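Local coordinates for F5/8 type C domain protein (Bacteroides ovatus, PDB 4ZRX), which probably hydrolyses alpha-L-fucosides as a glycoside hydrolase with a TIM-barrel catalytic domain, and also carries an F5/8 type C domain that may bind sugars, at residues L44-F50 with F89-T95; S285-I291 with S323-I329. One frame throughout, in Å; residues are numbered along the deposited sequence.

In the fold
Both contacts belong to the parallel barrel strands of the alpha-L-fucosidase domain, a TIM barrel, where they join four strands in the order 91-97, 44-48, 324-328, 279-290. Their centres lie about 9 Å apart. Along the chain they come in series, contact 1 (44-50 with 89-95) closing before contact 2 (285-291 with 323-329) opens. Strand 324-328, late in the catalytic domain, pairs with strand 44-48 near its start and so closes the barrel: Thr45 N lies 2.8 Å from Leu325 O, a probable hydrogen bond. At the C-terminal ends, where TIM barrels carry their active sites, His49 ND1 is 2.8 Å from Asn328 OD1, a second probable hydrogen bond linking the contacts.

Contact 1. Residues L44-F50 with F89-T95; sequences LTAFLHF and FKMVLLT. With EDO (1,2-ethanediol), chain D.
Two parallel strands of the TIM barrel, 44-48 and 91-95, approach to 4.6 Å and cross at -20°. Ala46 pairs with Val92, Phe47 with Leu93 and Leu48 with Leu94, each at a CA-CA distance of 4.8 Å. The extended strands exchange four hydrogen bonds: Ala46 N to Met91 O (2.9 Å), Leu93 N to Ala46 O (2.7 Å), Leu48 N to Leu93 O (2.8 Å) and Thr95 N to Leu48 O (3.1 Å). Lys90 (psi -8°), preceding them, hydrogen-bonds through N to Leu44 O (2.9 Å), leaving Met91 N without a partner.

Phe47 and Leu93 point into the barrel; Leu93 (chi1 t, chi2 p) lays CD2 4.2 Å from the Phe47 ring centroid, a CH-pi contact. Ala46, Val92, Leu48 and Leu94 face helices 77-86 and 126-137. Phe89 (chi1 m) inserts its ring between Leu44 CD2 and Ala46 CB, the latter 4.1 Å from its centroid.

Thr95 (chi1 p) sets OG1 3.0 Å from Phe50 O and CG2 3.7 Å from the His49 ring centroid. An ethanediol, probably from the crystallisation liquor, lies among His49, His98 and Glu230, consistent with a pocket at the barrel's C-terminal mouth; its O1 is hydrogen-bonded to His49 NE2 at 2.7 Å.

Contact 2. Residues S285-I291 with S323-I329; sequences SEVDVSI and SVLLLNI
Extended and parallel, strands 285-290 and 324-328 approach to 4.6 Å and cross at -19°, with residues paired in step from Glu286-Val324 to Ser290-Asn328. Six backbone hydrogen bonds alternate in direction, beginning with Val324 N to Ser285 O (3.3 Å) and Val287 N to Val324 O (2.8 Å) and ending with Ile291 N to Asn328 O (2.9 Å).

On one face, Leu325 and Leu327, both chi1 t and chi2 p, bring CD1 within 3.8 and 3.9 Å of Val289 CG1 (chi1 p), and Val287 (t) sets CG2 3.5 Å from Ser323 CB. The other face is more polar. Asn328 (t) donates from ND2 to Ser290 OG (t) at 3.0 Å; its OD1 is hydrogen-bonded to His49 ND1, and Ser290 OG to Gly294 O. Glu286 (t, t, chi3 66°) hydrogen-bonds Trp183 NE1 through OE1, and Asp288 (p), its end leading away from strand 324-328, Trp226 NE1 through OD1. At the N-terminal end, Ser285 OG, in the one given of two conformers, donates to Ser323 OG at 2.7 Å.

This is a right-handed beta-alpha-beta unit through helix 308-316; strand 44-48 flanks 324-328, and helix 339-356 packs on Ile291 and Ile329.

Contact 1. Residues L44-F50 with F89-T95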
loop_
_atom_site.group_PDB
_atom_site.type_symbol
_atom_site.label_atom_id
_atom_site.label_comp_id
_atom_site.label_asym_id
_atom_site.label_seq_id
_atom_site.Cartn_x
_atom_site.Cartn_y
_atom_site.Cartn_z
ATOM N N LEU A 44 -9.635 -4.521 -4.832
ATOM C CA LEU A 44 -9.475 -3.187 -4.228
ATOM C C LEU A 44 -10.478 -3.023 -3.138
ATOM O O LEU A 44 -11.675 -2.952 -3.417
ATOM C CB LEU A 44 -9.638 -2.077 -5.282
ATOM C CG LEU A 44 -9.447 -0.664 -4.803
ATOM C CD1 LEU A 44 -8.008 -0.482 -4.398
ATOM C CD2 LEU A 44 -9.883 0.287 -5.912
ATOM N N THR A 45 -9.997 -2.910 -1.919
ATOM C CA THR A 45 -10.876 -2.835 -0.781
ATOM C C THR A 45 -10.467 -1.673 0.120
ATOM O O THR A 45 -9.365 -1.167 0.012
ATOM C CB THR A 45 -10.839 -4.113 0.014
ATOM O OG1 THR A 45 -9.507 -4.434 0.430
ATOM C CG2 THR A 45 -11.332 -5.281 -0.823
ATOM N N ALA A 46 -11.344 -1.283 1.015
ATOM C CA ALA A 46 -11.091 -0.128 1.878
ATOM C C ALA A 46 -11.052 -0.493 3.344
ATOM O O ALA A 46 -11.952 -1.167 3.856
ATOM C CB ALA A 46 -12.151 0.913 1.639
ATOM N N PHE A 47 -10.029 -0.010 4.021
ATOM C CA PHE A 47 -9.883 -0.122 5.482
ATOM C C PHE A 47 -10.466 1.172 6.054
ATOM O O PHE A 47 -10.243 2.267 5.497
ATOM C CB PHE A 47 -8.404 -0.195 5.850
ATOM C CG PHE A 47 -7.967 -1.323 6.754
ATOM C CD1 PHE A 47 -8.734 -1.820 7.777
ATOM C CD2 PHE A 47 -6.639 -1.759 6.651
ATOM C CE1 PHE A 47 -8.204 -2.838 8.619
ATOM C CE2 PHE A 47 -6.122 -2.743 7.462
ATOM C CZ PHE A 47 -6.917 -3.280 8.462
ATOM N N LEU A 48 -11.201 1.055 7.174
ATOM C CA LEU A 48 -11.655 2.159 7.957
ATOM C C LEU A 48 -11.144 2.047 9.392
ATOM O O LEU A 48 -11.736 1.339 10.237
ATOM C CB LEU A 48 -13.179 2.202 7.946
ATOM C CG LEU A 48 -13.857 2.383 6.593
ATOM C CD1 LEU A 48 -15.351 1.999 6.661
ATOM C CD2 LEU A 48 -13.706 3.831 6.123
ATOM N N HIS A 49 -10.029 2.682 9.687
ATOM C CA HIS A 49 -9.570 2.822 11.054
ATOM C C HIS A 49 -10.299 3.988 11.694
ATOM O O HIS A 49 -10.128 5.145 11.300
ATOM C CB HIS A 49 -8.070 3.018 11.133
ATOM C CG HIS A 49 -7.278 1.777 10.952
ATOM N ND1 HIS A 49 -7.179 1.119 9.750
ATOM C CD2 HIS A 49 -6.477 1.116 11.804
ATOM C CE1 HIS A 49 -6.398 0.070 9.897
ATOM N NE2 HIS A 49 -5.941 0.068 11.130
ATOM N N PHE A 50 -11.105 3.649 12.704
ATOM C CA PHE A 50 -11.957 4.575 13.405
ATOM C C PHE A 50 -12.178 4.034 14.801
ATOM O O PHE A 50 -12.345 2.835 15.023
ATOM C CB PHE A 50 -13.277 4.720 12.665
ATOM C CG PHE A 50 -14.158 5.791 13.236
ATOM C CD1 PHE A 50 -13.763 7.127 13.218
ATOM C CD2 PHE A 50 -15.397 5.457 13.747
ATOM C CE1 PHE A 50 -14.597 8.112 13.712
ATOM C CE2 PHE A 50 -16.201 6.439 14.299
ATOM C CZ PHE A 50 -15.829 7.773 14.254
ATOM N N PHE A 89 -14.096 0.902 -4.564
ATOM C CA PHE A 89 -13.839 -0.154 -3.605
ATOM C C PHE A 89 -14.922 -1.206 -3.583
ATOM O O PHE A 89 -16.097 -0.890 -3.804
ATOM C CB PHE A 89 -13.614 0.429 -2.189
ATOM C CG PHE A 89 -12.419 1.311 -2.125
ATOM C CD1 PHE A 89 -11.163 0.766 -1.995
ATOM C CD2 PHE A 89 -12.526 2.651 -2.342
ATOM C CE1 PHE A 89 -10.058 1.547 -1.998
ATOM C CE2 PHE A 89 -11.396 3.469 -2.369
ATOM C CZ PHE A 89 -10.155 2.912 -2.184
ATOM N N LYS A 90 -14.509 -2.432 -3.315
ATOM C CA LYS A 90 -15.416 -3.581 -3.345
ATOM C C LYS A 90 -15.785 -4.135 -1.991
ATOM O O LYS A 90 -16.610 -5.028 -1.894
ATOM C CB LYS A 90 -14.881 -4.711 -4.266
ATOM C CG LYS A 90 -14.671 -4.280 -5.665
ATOM C CD LYS A 90 -15.942 -3.845 -6.402
ATOM C CE LYS A 90 -15.632 -3.618 -7.871
ATOM N NZ LYS A 90 -16.832 -3.495 -8.729
HETATM N N MSE A 91 -15.147 -3.647 -0.941
HETATM C CA MSE A 91 -15.484 -4.030 0.418
HETATM C C MSE A 91 -15.006 -2.869 1.309
HETATM O O MSE A 91 -14.066 -2.141 0.978
HETATM C CB MSE A 91 -14.776 -5.312 0.817
HETATM C CG MSE A 91 -15.199 -5.835 2.104
HETATM SE SE MSE A 91 -14.307 -7.432 2.646
HETATM C CE MSE A 91 -12.699 -6.532 3.084
ATOM N N VAL A 92 -15.690 -2.703 2.416
ATOM C CA VAL A 92 -15.220 -1.847 3.490
ATOM C C VAL A 92 -14.955 -2.682 4.715
ATOM O O VAL A 92 -15.731 -3.619 5.075
ATOM C CB VAL A 92 -16.200 -0.711 3.786
ATOM C CG1 VAL A 92 -16.431 0.136 2.547
ATOM C CG2 VAL A 92 -17.521 -1.182 4.213
ATOM N N LEU A 93 -13.825 -2.410 5.368
ATOM C CA LEU A 93 -13.388 -3.210 6.483
ATOM C C LEU A 93 -13.158 -2.328 7.683
ATOM O O LEU A 93 -12.235 -1.530 7.706
ATOM C CB LEU A 93 -12.098 -3.969 6.088
ATOM C CG LEU A 93 -11.287 -4.707 7.153
ATOM C CD1 LEU A 93 -11.973 -5.681 7.846
ATOM C CD2 LEU A 93 -10.051 -5.409 6.469
ATOM N N LEU A 94 -13.998 -2.480 8.698
ATOM C CA LEU A 94 -13.996 -1.553 9.854
ATOM C C LEU A 94 -13.235 -2.115 11.035
ATOM O O LEU A 94 -13.415 -3.281 11.411
ATOM C CB LEU A 94 -15.456 -1.277 10.283
ATOM C CG LEU A 94 -15.661 -0.415 11.477
ATOM C CD1 LEU A 94 -15.327 1.017 11.146
ATOM C CD2 LEU A 94 -17.080 -0.474 11.903
ATOM N N THR A 95 -12.436 -1.287 11.701
ATOM C CA THR A 95 -11.834 -1.596 12.980
ATOM C C THR A 95 -12.900 -1.535 14.098
ATOM O O THR A 95 -13.009 -0.552 14.848
ATOM C CB THR A 95 -10.679 -0.669 13.344
ATOM O OG1 THR A 95 -11.104 0.704 13.315
ATOM C CG2 THR A 95 -9.522 -0.826 12.302
HETATM C C1 EDO D . -3.853 -2.478 11.371
HETATM O O1 EDO D . -4.012 -1.451 12.348
HETATM C C2 EDO D . -2.658 -2.119 10.509
HETATM O O2 EDO D . -1.519 -1.896 11.355
#

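Contact 2. Residues S285-I291 with S323-I329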
loop_
_atom_site.group_PDB
_atom_site.type_symbol
_atom_site.label_atom_id
_atom_site.label_comp_id
_atom_site.label_asym_id
_atom_site.label_seq_id
_atom_site.Cartn_x
_atom_site.Cartn_y
_atom_site.Cartn_z
ATOM N N SER A 285 -1.497 -13.026 -0.919
ATOM C CA SER A 285 -1.036 -11.756 -0.366
ATOM C C SER A 285 -2.051 -10.631 -0.409
ATOM O O SER A 285 -2.667 -10.426 -1.454
ATOM C CB SER A 285 0.178 -11.319 -1.200
ATOM O OG SER A 285 0.640 -10.054 -0.806
ATOM N N GLU A 286 -2.170 -9.893 0.704
ATOM C CA GLU A 286 -2.938 -8.698 0.782
ATOM C C GLU A 286 -2.010 -7.567 1.188
ATOM O O GLU A 286 -1.314 -7.636 2.220
ATOM C CB GLU A 286 -4.043 -8.887 1.819
ATOM C CG GLU A 286 -5.092 -7.784 1.875
ATOM C CD GLU A 286 -6.043 -8.021 3.057
ATOM O OE1 GLU A 286 -5.589 -7.947 4.224
ATOM O OE2 GLU A 286 -7.226 -8.336 2.822
ATOM N N VAL A 287 -2.012 -6.512 0.372
ATOM C CA VAL A 287 -1.217 -5.310 0.598
ATOM C C VAL A 287 -2.084 -4.289 1.328
ATOM O O VAL A 287 -3.090 -3.868 0.791
ATOM C CB VAL A 287 -0.722 -4.742 -0.729
ATOM C CG1 VAL A 287 -0.144 -3.283 -0.571
ATOM C CG2 VAL A 287 0.272 -5.655 -1.349
ATOM N N ASP A 288 -1.723 -3.945 2.569
ATOM C CA ASP A 288 -2.456 -2.982 3.350
ATOM C C ASP A 288 -1.643 -1.695 3.466
ATOM O O ASP A 288 -0.443 -1.736 3.755
ATOM C CB ASP A 288 -2.909 -3.502 4.725
ATOM C CG ASP A 288 -1.788 -3.888 5.663
ATOM O OD1 ASP A 288 -0.722 -4.363 5.230
ATOM O OD2 ASP A 288 -2.004 -3.741 6.909
ATOM N N VAL A 289 -2.272 -0.552 3.241
ATOM C CA VAL A 289 -1.555 0.703 3.324
ATOM C C VAL A 289 -2.520 1.787 3.603
ATOM O O VAL A 289 -3.690 1.692 3.198
ATOM C CB VAL A 289 -0.722 0.938 2.019
ATOM C CG1 VAL A 289 -1.621 1.019 0.806
ATOM C CG2 VAL A 289 0.162 2.146 2.113
ATOM N N SER A 290 -2.061 2.844 4.248
ATOM C CA SER A 290 -2.943 3.977 4.477
ATOM C C SER A 290 -2.792 5.093 3.452
ATOM O O SER A 290 -1.743 5.287 2.875
ATOM C CB SER A 290 -2.703 4.516 5.902
ATOM O OG SER A 290 -3.585 5.576 6.233
ATOM N N ILE A 291 -3.882 5.768 3.183
ATOM C CA ILE A 291 -3.871 7.007 2.366
ATOM C C ILE A 291 -3.110 8.152 2.996
ATOM O O ILE A 291 -2.740 9.132 2.280
ATOM C CB ILE A 291 -5.288 7.418 1.931
ATOM C CG1 ILE A 291 -5.221 8.143 0.595
ATOM C CG2 ILE A 291 -5.990 8.218 3.041
ATOM C CD1 ILE A 291 -6.629 8.537 0.024
ATOM N N SER A 323 -1.507 -9.094 -5.794
ATOM C CA SER A 323 -2.028 -8.888 -4.431
ATOM C C SER A 323 -3.380 -8.184 -4.539
ATOM O O SER A 323 -3.677 -7.472 -5.485
ATOM C CB SER A 323 -1.112 -8.052 -3.547
ATOM O OG SER A 323 0.047 -8.817 -3.131
ATOM N N VAL A 324 -4.154 -8.318 -3.486
ATOM C CA VAL A 324 -5.293 -7.407 -3.262
ATOM C C VAL A 324 -4.776 -6.149 -2.586
ATOM O O VAL A 324 -3.893 -6.237 -1.697
ATOM C CB VAL A 324 -6.362 -8.111 -2.353
ATOM C CG1 VAL A 324 -7.377 -7.139 -1.779
ATOM C CG2 VAL A 324 -7.115 -9.199 -3.156
ATOM N N LEU A 325 -5.310 -4.978 -2.949
ATOM C CA LEU A 325 -4.950 -3.749 -2.290
ATOM C C LEU A 325 -6.060 -3.346 -1.284
ATOM O O LEU A 325 -7.192 -3.085 -1.704
ATOM C CB LEU A 325 -4.731 -2.636 -3.279
ATOM C CG LEU A 325 -4.504 -1.255 -2.745
ATOM C CD1 LEU A 325 -3.299 -1.215 -1.808
ATOM C CD2 LEU A 325 -4.371 -0.233 -3.853
ATOM N N LEU A 326 -5.654 -3.243 -0.020
ATOM C CA LEU A 326 -6.534 -2.823 1.054
ATOM C C LEU A 326 -6.041 -1.461 1.522
ATOM O O LEU A 326 -4.996 -1.359 2.220
ATOM C CB LEU A 326 -6.482 -3.827 2.196
ATOM C CG LEU A 326 -7.116 -3.466 3.526
ATOM C CD1 LEU A 326 -8.599 -3.164 3.289
ATOM C CD2 LEU A 326 -6.905 -4.683 4.468
ATOM N N LEU A 327 -6.716 -0.428 1.063
ATOM C CA LEU A 327 -6.302 0.985 1.282
ATOM C C LEU A 327 -7.126 1.573 2.407
ATOM O O LEU A 327 -8.353 1.572 2.354
ATOM C CB LEU A 327 -6.491 1.777 0.038
ATOM C CG LEU A 327 -6.108 3.256 0.098
ATOM C CD1 LEU A 327 -4.647 3.410 0.332
ATOM C CD2 LEU A 327 -6.507 4.025 -1.199
ATOM N N ASN A 328 -6.453 2.123 3.412
ATOM C CA ASN A 328 -7.138 2.697 4.555
ATOM C C ASN A 328 -7.435 4.158 4.374
ATOM O O ASN A 328 -6.536 4.916 4.013
ATOM C CB ASN A 328 -6.251 2.561 5.796
ATOM C CG ASN A 328 -6.812 3.297 6.992
ATOM O OD1 ASN A 328 -7.818 2.873 7.624
ATOM N ND2 ASN A 328 -6.157 4.438 7.350
ATOM N N ILE A 329 -8.657 4.524 4.713
ATOM C CA ILE A 329 -9.075 5.935 4.700
ATOM C C ILE A 329 -9.769 6.166 6.043
ATOM O O ILE A 329 -10.839 5.569 6.311
ATOM C CB ILE A 329 -10.067 6.260 3.526
ATOM C CG1 ILE A 329 -9.390 5.951 2.168
ATOM C CG2 ILE A 329 -10.479 7.720 3.609
ATOM C CD1 ILE A 329 -9.725 4.647 1.658
#